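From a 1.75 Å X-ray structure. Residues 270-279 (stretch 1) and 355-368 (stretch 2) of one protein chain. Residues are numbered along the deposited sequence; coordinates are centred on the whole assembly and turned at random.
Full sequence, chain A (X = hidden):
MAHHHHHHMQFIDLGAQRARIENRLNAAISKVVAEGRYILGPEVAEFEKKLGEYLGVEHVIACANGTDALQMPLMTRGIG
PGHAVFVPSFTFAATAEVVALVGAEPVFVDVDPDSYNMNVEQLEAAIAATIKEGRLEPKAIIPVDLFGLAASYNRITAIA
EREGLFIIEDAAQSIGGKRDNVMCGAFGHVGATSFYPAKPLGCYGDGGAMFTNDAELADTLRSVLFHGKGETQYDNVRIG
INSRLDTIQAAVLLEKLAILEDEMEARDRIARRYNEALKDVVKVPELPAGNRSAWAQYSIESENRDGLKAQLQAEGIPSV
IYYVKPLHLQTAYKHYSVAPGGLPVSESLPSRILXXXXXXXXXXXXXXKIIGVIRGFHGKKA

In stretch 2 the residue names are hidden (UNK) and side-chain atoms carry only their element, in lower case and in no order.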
ATOM      1  N   ILE A 270      15.629 -23.395 -19.278  1.00 16.54           N
ATOM      2  CA  ILE A 270      15.368 -24.290 -18.165  1.00 16.47           C
ATOM      3  C   ILE A 270      14.007 -24.996 -18.289  1.00 16.69           C
ATOM      4  O   ILE A 270      13.907 -26.218 -18.103  1.00 16.51           O
ATOM      5  CB  ILE A 270      15.506 -23.504 -16.829  1.00 16.98           C
ATOM      6  CG1 ILE A 270      16.995 -23.132 -16.648  1.00 17.78           C
ATOM      7  CG2 ILE A 270      14.984 -24.325 -15.658  1.00 16.66           C
ATOM      8  CD1 ILE A 270      17.224 -21.981 -15.670  1.00 17.71           C
ATOM      9  N   ALA A 271      12.969 -24.228 -18.639  1.00 16.12           N
ATOM     10  CA  ALA A 271      11.618 -24.774 -18.803  1.00 16.14           C
ATOM     11  C   ALA A 271      11.578 -25.782 -19.908  1.00 17.68           C
ATOM     12  O   ALA A 271      10.927 -26.799 -19.771  1.00 17.39           O
ATOM     13  CB  ALA A 271      10.613 -23.683 -19.080  1.00 15.92           C
ATOM     14  N   ARG A 272      12.252 -25.489 -21.023  1.00 19.24           N
ATOM     15  CA  ARG A 272      12.254 -26.417 -22.169  1.00 21.18           C
ATOM     16  C   ARG A 272      12.950 -27.716 -21.806  1.00 21.06           C
ATOM     17  O   ARG A 272      12.521 -28.793 -22.199  1.00 21.53           O
ATOM     18  CB  ARG A 272      12.879 -25.759 -23.413  1.00 23.14           C
ATOM     19  CG  ARG A 272      11.949 -24.713 -24.029  1.00 24.77           C
ATOM     20  CD  ARG A 272      12.535 -24.026 -25.270  1.00 27.31           C
ATOM     21  NE  ARG A 272      11.643 -22.968 -25.773  1.00 28.48           N
ATOM     22  CZ  ARG A 272      10.561 -23.173 -26.540  1.00 30.63           C
ATOM     23  NH1 ARG A 272      10.189 -24.397 -26.902  1.00 30.16           N
ATOM     24  NH2 ARG A 272       9.820 -22.139 -26.939  1.00 31.66           N
ATOM     25  N   ARG A 273      14.015 -27.609 -21.030  1.00 21.00           N
ATOM     26  CA  ARG A 273      14.727 -28.802 -20.580  1.00 22.92           C
ATOM     27  C   ARG A 273      13.843 -29.655 -19.648  1.00 21.77           C
ATOM     28  O   ARG A 273      13.825 -30.891 -19.782  1.00 23.13           O
ATOM     29  CB  ARG A 273      16.067 -28.441 -19.941  1.00 25.08           C
ATOM     30  CG  ARG A 273      17.004 -29.625 -19.760  1.00 27.90           C
ATOM     31  CD  ARG A 273      18.416 -29.110 -19.535  1.00 30.62           C
ATOM     32  NE  ARG A 273      19.367 -30.215 -19.449  1.00 32.93           N
ATOM     33  CZ  ARG A 273      19.787 -30.801 -18.331  1.00 33.93           C
ATOM     34  NH1 ARG A 273      19.387 -30.390 -17.133  1.00 33.88           N
ATOM     35  NH2 ARG A 273      20.666 -31.799 -18.413  1.00 35.14           N
ATOM     36  N   TYR A 274      13.109 -29.041 -18.725  1.00 19.94           N
ATOM     37  CA  TYR A 274      12.150 -29.826 -17.942  1.00 19.45           C
ATOM     38  C   TYR A 274      11.105 -30.475 -18.851  1.00 19.92           C
ATOM     39  O   TYR A 274      10.751 -31.649 -18.673  1.00 19.31           O
ATOM     40  CB  TYR A 274      11.373 -28.945 -16.974  1.00 18.23           C
ATOM     41  CG  TYR A 274      11.917 -28.653 -15.589  1.00 17.24           C
ATOM     42  CD1 TYR A 274      12.412 -29.666 -14.738  1.00 17.37           C
ATOM     43  CD2 TYR A 274      11.815 -27.354 -15.076  1.00 16.23           C
ATOM     44  CE1 TYR A 274      12.828 -29.374 -13.450  1.00 16.96           C
ATOM     45  CE2 TYR A 274      12.213 -27.044 -13.797  1.00 15.74           C
ATOM     46  CZ  TYR A 274      12.710 -28.067 -12.970  1.00 16.39           C
ATOM     47  OH  TYR A 274      13.068 -27.759 -11.689  1.00 16.23           O
ATOM     48  N   ASN A 275      10.551 -29.693 -19.779  1.00 19.73           N
ATOM     49  CA  ASN A 275       9.421 -30.194 -20.582  1.00 21.22           C
ATOM     50  C   ASN A 275       9.842 -31.434 -21.382  1.00 22.46           C
ATOM     51  O   ASN A 275       9.139 -32.442 -21.342  1.00 22.09           O
ATOM     52  CB  ASN A 275       8.847 -29.123 -21.521  1.00 21.30           C
ATOM     53  CG  ASN A 275       8.002 -28.073 -20.778  1.00 20.99           C
ATOM     54  OD1 ASN A 275       7.666 -28.223 -19.593  1.00 20.37           O
ATOM     55  ND2 ASN A 275       7.618 -27.035 -21.494  1.00 21.43           N
ATOM     56  N   GLU A 276      11.002 -31.363 -22.037  1.00 24.38           N
ATOM     57  CA  GLU A 276      11.480 -32.476 -22.866  1.00 26.88           C
ATOM     58  C   GLU A 276      11.813 -33.704 -22.022  1.00 26.25           C
ATOM     59  O   GLU A 276      11.586 -34.821 -22.445  1.00 27.40           O
ATOM     60  CB  GLU A 276      12.675 -32.045 -23.739  1.00 29.63           C
ATOM     61  CG  GLU A 276      12.249 -31.048 -24.818  1.00 32.01           C
ATOM     62  CD  GLU A 276      11.124 -31.585 -25.726  1.00 36.10           C
ATOM     63  OE1 GLU A 276      11.216 -32.756 -26.190  1.00 38.80           O
ATOM     64  OE2 GLU A 276      10.131 -30.851 -25.973  1.00 40.50           O
ATOM     65  N   ALA A 277      12.290 -33.502 -20.795  1.00 24.80           N
ATOM     66  CA  ALA A 277      12.728 -34.630 -19.979  1.00 24.78           C
ATOM     67  C   ALA A 277      11.570 -35.274 -19.229  1.00 24.35           C
ATOM     68  O   ALA A 277      11.659 -36.450 -18.851  1.00 25.58           O
ATOM     69  CB  ALA A 277      13.805 -34.180 -19.003  1.00 25.26           C
ATOM     70  N   LEU A 278      10.496 -34.516 -18.995  1.00 22.52           N
ATOM     71  CA  LEU A 278       9.411 -34.975 -18.107  1.00 22.30           C
ATOM     72  C   LEU A 278       8.100 -35.331 -18.790  1.00 23.24           C
ATOM     73  O   LEU A 278       7.215 -35.906 -18.160  1.00 23.03           O
ATOM     74  CB  LEU A 278       9.139 -33.901 -17.030  1.00 21.18           C
ATOM     75  CG  LEU A 278      10.268 -33.730 -16.001  1.00 21.10           C
ATOM     76  CD1 LEU A 278      10.012 -32.504 -15.144  1.00 20.96           C
ATOM     77  CD2 LEU A 278      10.422 -34.974 -15.141  1.00 21.87           C
ATOM     78  N   LYS A 279       7.957 -34.975 -20.062  1.00 24.25           N
ATOM     79  CA  LYS A 279       6.681 -35.068 -20.735  1.00 26.05           C
ATOM     80  C   LYS A 279       6.061 -36.470 -20.780  1.00 26.30           C
ATOM     81  O   LYS A 279       4.836 -36.592 -20.896  1.00 25.88           O
ATOM     82  CB  LYS A 279       6.787 -34.522 -22.167  1.00 27.43           C
ATOM     83  CG  LYS A 279       7.696 -35.296 -23.073  1.00 29.95           C
ATOM     84  CD  LYS A 279       7.845 -34.549 -24.391  1.00 33.12           C
ATOM     85  CE  LYS A 279       8.912 -35.205 -25.255  1.00 36.00           C
ATOM     86  NZ  LYS A 279       9.066 -34.443 -26.529  1.00 38.23           N
ATOM     87  N   UNK A 355       4.268 -27.121  -8.464  1.00 12.78           N
ATOM     88  CA  UNK A 355       5.283 -26.259  -9.034  1.00 13.11           C
ATOM     89  C   UNK A 355       6.690 -26.635  -8.555  1.00 13.23           C
ATOM     90  O   UNK A 355       6.892 -26.958  -7.396  1.00 13.39           O
ATOM     91  c   UNK A 355       4.976 -24.786  -8.760  1.00 12.66           C
ATOM     92  o   UNK A 355       3.666 -24.465  -9.236  1.00 12.79           O
ATOM     93  N   UNK A 356       7.634 -26.683  -9.490  1.00 13.63           N
ATOM     94  CA  UNK A 356       9.017 -27.166  -9.245  1.00 13.91           C
ATOM     95  C   UNK A 356       9.975 -25.970  -9.155  1.00 13.59           C
ATOM     96  O   UNK A 356       9.654 -24.883  -9.630  1.00 13.72           O
ATOM     97  c   UNK A 356       9.132 -30.028 -11.913  1.00 16.18           C
ATOM     98  c   UNK A 356       9.467 -28.049 -10.417  1.00 14.65           C
ATOM     99  c   UNK A 356       8.531 -29.192 -10.781  1.00 15.57           C
ATOM    100  c   UNK A 356       8.308 -30.062  -9.534  1.00 16.03           C
ATOM    101  N   UNK A 357      11.165 -26.156  -8.572  1.00 13.72           N
ATOM    102  CA  UNK A 357      12.123 -25.078  -8.557  1.00 13.09           C
ATOM    103  C   UNK A 357      12.306 -24.463  -9.945  1.00 13.27           C
ATOM    104  O   UNK A 357      12.439 -25.162 -10.931  1.00 13.18           O
ATOM    105  c   UNK A 357      11.685 -27.378  -7.919  1.00 13.91           C
ATOM    106  c   UNK A 357      12.901 -26.880  -7.196  1.00 13.70           C
ATOM    107  c   UNK A 357      13.405 -25.752  -8.080  1.00 13.55           C
ATOM    108  N   UNK A 358      12.236 -23.154 -10.020  1.00 13.45           N
ATOM    109  CA  UNK A 358      12.264 -22.474 -11.296  1.00 14.57           C
ATOM    110  C   UNK A 358      12.789 -21.078 -11.067  1.00 13.88           C
ATOM    111  O   UNK A 358      12.162 -20.297 -10.400  1.00 13.97           O
ATOM    112  c   UNK A 358      11.478 -23.282 -14.977  1.00 21.15           C
ATOM    113  c   UNK A 358      10.828 -21.481 -13.143  1.00 17.21           C
ATOM    114  c   UNK A 358      10.885 -22.388 -11.899  1.00 15.98           C
ATOM    115  s   UNK A 358      12.059 -21.741 -14.474  1.00 23.20           S
ATOM    116  N   UNK A 359      13.997 -20.824 -11.557  1.00 14.40           N
ATOM    117  CA  UNK A 359      14.620 -19.504 -11.497  1.00 14.27           C
ATOM    118  C   UNK A 359      15.813 -19.525 -12.457  1.00 14.64           C
ATOM    119  O   UNK A 359      16.222 -20.607 -12.908  1.00 14.78           O
ATOM    120  n   UNK A 359      17.268 -20.181  -9.517  1.00 15.71           N
ATOM    121  c   UNK A 359      15.899 -20.163  -9.387  1.00 15.10           C
ATOM    122  c   UNK A 359      15.037 -19.148 -10.061  1.00 14.68           C
ATOM    123  n   UNK A 359      16.771 -21.824  -8.248  1.00 15.57           N
ATOM    124  c   UNK A 359      15.589 -21.234  -8.621  1.00 15.40           C
ATOM    125  c   UNK A 359      17.765 -21.162  -8.799  1.00 15.96           C
ATOM    126  N   UNK A 360      16.399 -18.351 -12.746  1.00 14.22           N
ATOM    127  CA  UNK A 360      17.445 -18.321 -13.756  1.00 15.42           C
ATOM    128  C   UNK A 360      18.730 -19.039 -13.393  1.00 16.56           C
ATOM    129  O   UNK A 360      19.533 -19.301 -14.298  1.00 18.01           O
ATOM    130  c   UNK A 360      16.428 -16.139 -13.462  1.00 14.29           C
ATOM    131  c   UNK A 360      17.680 -16.802 -13.975  1.00 15.13           C
ATOM    132  c   UNK A 360      16.020 -16.996 -12.314  1.00 13.73           C
ATOM    133  N   UNK A 361      18.940 -19.317 -12.103  1.00 16.70           N
ATOM    134  CA  UNK A 361      20.207 -19.837 -11.570  1.00 17.14           C
ATOM    135  C   UNK A 361      20.226 -21.317 -11.224  1.00 18.05           C
ATOM    136  O   UNK A 361      21.169 -21.834 -10.599  1.00 16.81           O
ATOM    137  c   UNK A 361      20.625 -18.965 -10.395  1.00 17.26           C
ATOM    138  c   UNK A 361      19.392 -16.749 -10.592  1.00 16.15           C
ATOM    139  c   UNK A 361      19.306 -15.446 -11.061  1.00 15.99           C
ATOM    140  o   UNK A 361      20.364 -13.621 -12.247  1.00 16.92           O
ATOM    141  c   UNK A 361      20.544 -17.515 -10.810  1.00 16.89           C
ATOM    142  c   UNK A 361      21.587 -16.933 -11.499  1.00 17.91           C
ATOM    143  c   UNK A 361      20.382 -14.896 -11.728  1.00 16.33           C
ATOM    144  c   UNK A 361      21.503 -15.639 -11.965  1.00 17.58           C
ATOM    145  N   UNK A 362      19.188 -22.032 -11.657  1.00 18.02           N
ATOM    146  CA  UNK A 362      19.120 -23.453 -11.410  1.00 19.09           C
ATOM    147  C   UNK A 362      20.181 -24.141 -12.245  1.00 20.21           C
ATOM    148  O   UNK A 362      20.218 -23.994 -13.463  1.00 20.72           O
ATOM    149  c   UNK A 362      17.264 -25.513  -9.876  1.00 20.08           C
ATOM    150  c   UNK A 362      17.382 -25.398 -11.402  1.00 20.32           C
ATOM    151  c   UNK A 362      17.731 -23.966 -11.783  1.00 19.32           C
ATOM    152  c   UNK A 362      16.092 -25.827 -12.104  1.00 20.50           C
ATOM    153  N   UNK A 363      21.053 -24.898 -11.597  1.00 22.12           N
ATOM    154  CA  UNK A 363      22.153 -25.544 -12.328  1.00 22.78           C
ATOM    155  C   UNK A 363      21.677 -26.774 -13.092  1.00 24.62           C
ATOM    156  O   UNK A 363      20.654 -27.386 -12.758  1.00 22.50           O
ATOM    157  o   UNK A 363      22.839 -27.047 -10.529  1.00 23.51           O
ATOM    158  c   UNK A 363      23.256 -25.949 -11.350  1.00 23.83           C
ATOM    159  N   UNK A 364      22.469 -27.174 -14.087  1.00 26.74           N
ATOM    160  CA  UNK A 364      22.184 -28.415 -14.806  1.00 28.14           C
ATOM    161  C   UNK A 364      22.112 -29.570 -13.827  1.00 25.77           C
ATOM    162  O   UNK A 364      21.192 -30.369 -13.882  1.00 24.92           O
ATOM    163  c   UNK A 364      23.894 -28.760 -18.258  1.00 39.80           C
ATOM    164  c   UNK A 364      23.268 -28.738 -15.826  1.00 32.41           C
ATOM    165  c   UNK A 364      23.156 -28.030 -17.147  1.00 35.97           C
ATOM    166  o   UNK A 364      24.071 -30.007 -18.195  1.00 42.86           O
ATOM    167  o   UNK A 364      24.309 -28.065 -19.197  1.00 44.78           O
ATOM    168  N   UNK A 365      23.092 -29.644 -12.940  1.00 24.86           N
ATOM    169  CA  UNK A 365      23.141 -30.716 -11.939  1.00 25.31           C
ATOM    170  C   UNK A 365      21.902 -30.736 -11.040  1.00 24.26           C
ATOM    171  O   UNK A 365      21.338 -31.804 -10.775  1.00 23.96           O
ATOM    172  c   UNK A 365      24.433 -30.625 -11.108  1.00 26.19           C
ATOM    173  N   UNK A 366      21.422 -29.563 -10.624  1.00 23.04           N
ATOM    174  CA  UNK A 366      20.243 -29.573  -9.779  1.00 23.17           C
ATOM    175  C   UNK A 366      18.986 -29.966 -10.581  1.00 22.41           C
ATOM    176  O   UNK A 366      18.162 -30.792 -10.152  1.00 22.28           O
ATOM    177  o   UNK A 366      21.572 -29.113  -7.412  1.00 28.97           O
ATOM    178  c   UNK A 366      20.082 -28.236  -9.078  1.00 24.35           C
ATOM    179  o   UNK A 366      21.172 -26.972  -7.399  1.00 28.54           O
ATOM    180  c   UNK A 366      21.013 -28.097  -7.878  1.00 26.18           C
ATOM    181  N   UNK A 367      18.871 -29.432 -11.779  1.00 21.99           N
ATOM    182  CA  UNK A 367      17.796 -29.841 -12.657  1.00 21.69           C
ATOM    183  C   UNK A 367      17.826 -31.336 -12.951  1.00 22.50           C
ATOM    184  O   UNK A 367      16.795 -32.003 -12.870  1.00 21.31           O
ATOM    185  n   UNK A 367      15.114 -27.787 -16.063  1.00 22.16           N
ATOM    186  o   UNK A 367      17.313 -27.580 -16.348  1.00 24.11           O
ATOM    187  c   UNK A 367      16.564 -29.204 -14.758  1.00 22.22           C
ATOM    188  c   UNK A 367      16.365 -28.116 -15.796  1.00 22.82           C
ATOM    189  c   UNK A 367      17.812 -29.027 -13.947  1.00 21.84           C
ATOM    190  N   UNK A 368      19.000 -31.878 -13.262  1.00 23.04           N
ATOM    191  CA  UNK A 368      19.111 -33.317 -13.473  1.00 24.92           C
ATOM    192  C   UNK A 368      18.619 -34.120 -12.273  1.00 24.23           C
ATOM    193  O   UNK A 368      17.999 -35.150 -12.430  1.00 24.47           O
ATOM    194  c   UNK A 368      21.056 -33.220 -15.134  1.00 27.99           C
ATOM    195  o   UNK A 368      20.240 -32.757 -15.961  1.00 29.93           O
ATOM    196  c   UNK A 368      20.567 -33.722 -13.775  1.00 26.47           C
ATOM    197  o   UNK A 368      22.273 -33.268 -15.364  1.00 28.79           O
TER

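Position 355 has one carbon and one oxygen, unbranched, and does not reach stretch 1: Ser355.

Position 356 has four carbons, forked at the second. One terminal carbon lies over a face of the Tyr274 ring. This is Leu356. Its CD1 sits 4.3 Å from the centroid of the Tyr274 ring, a CH-pi contact, and 4.2 Å from Leu278 CD1.

Position 357 has three carbons closing a ring onto the backbone N. Its carbonyl oxygen meets the Tyr274 hydroxyl. This is Pro357. The carbonyl accepts a hydrogen bond from the phenol: Tyr274 OH to Pro357 O is 2.8 Å.

Position 358 has an unbranched chain of two carbons, a sulfur and a last carbon. The last carbon meets Ile270, Ala271 and the edge of the Tyr274 ring. This is Met358; its CE is 3.7 Å from Ile270 CG2.

Position 359 carries one carbon, then a five-membered ring of three carbons and two nitrogens. CA to CB points away, but the backbone oxygen lies close to Ile270. This is His359, with His359 O 3.2 Å from Ile270 CD1. His359 ND1 accepts from the backbone N of 361, inside a type I turn running from 359 to 362.

Position 360 again closes three carbons onto N: Pro360. Position 361 has one carbon and a six-carbon ring bearing an oxygen, with no contact: Tyr361.

Position 362 has four carbons, forked at the second. One terminal carbon meets Ile270 and Tyr274. The fork at the second carbon makes it Leu362. Its CD2 is 4.0 Å from Ile270 CG2 and 3.6 Å from Tyr274 OH.

Position 363, one carbon and one oxygen, is Ser363. It caps the following helix, its OG accepting from the backbone N of 366.

Position 364 has three carbons, the third with two oxygens. One oxygen lies over a face of the Arg273 guanidinium. This is Glu364. OE1 is 3.9 Å from Arg273 NH2, a long salt bridge of charges alone.

Position 365, one carbon, is Ala365. Position 366, two carbons and two oxygens, is Asp366, turned elsewhere.

Position 367 has three carbons, the third with one oxygen and one nitrogen. The nitrogen lies by Ile270 O and over a face of the Tyr274 ring. This is Gln367. NE2 donates to Ile270 O at 2.8 Å and covers the Tyr274 face opposite Leu356.

Position 368 has two carbons and two oxygens. One oxygen meets the Arg273 guanidinium. This is Asp368. OD1 takes both Arg273 NH1 (2.8 Å) and NH2 (2.7 Å), a salt bridge.

The contact thus works in two parts. Ile270 and Tyr274 pack among Leu356, Met358, Leu362 and Gln367, fixed by two hydrogen bonds. Arg273 reaches the more exposed acids, Glu364 and Asp368.

Stretch 2 355-368: SLPMHPYLSEADQD
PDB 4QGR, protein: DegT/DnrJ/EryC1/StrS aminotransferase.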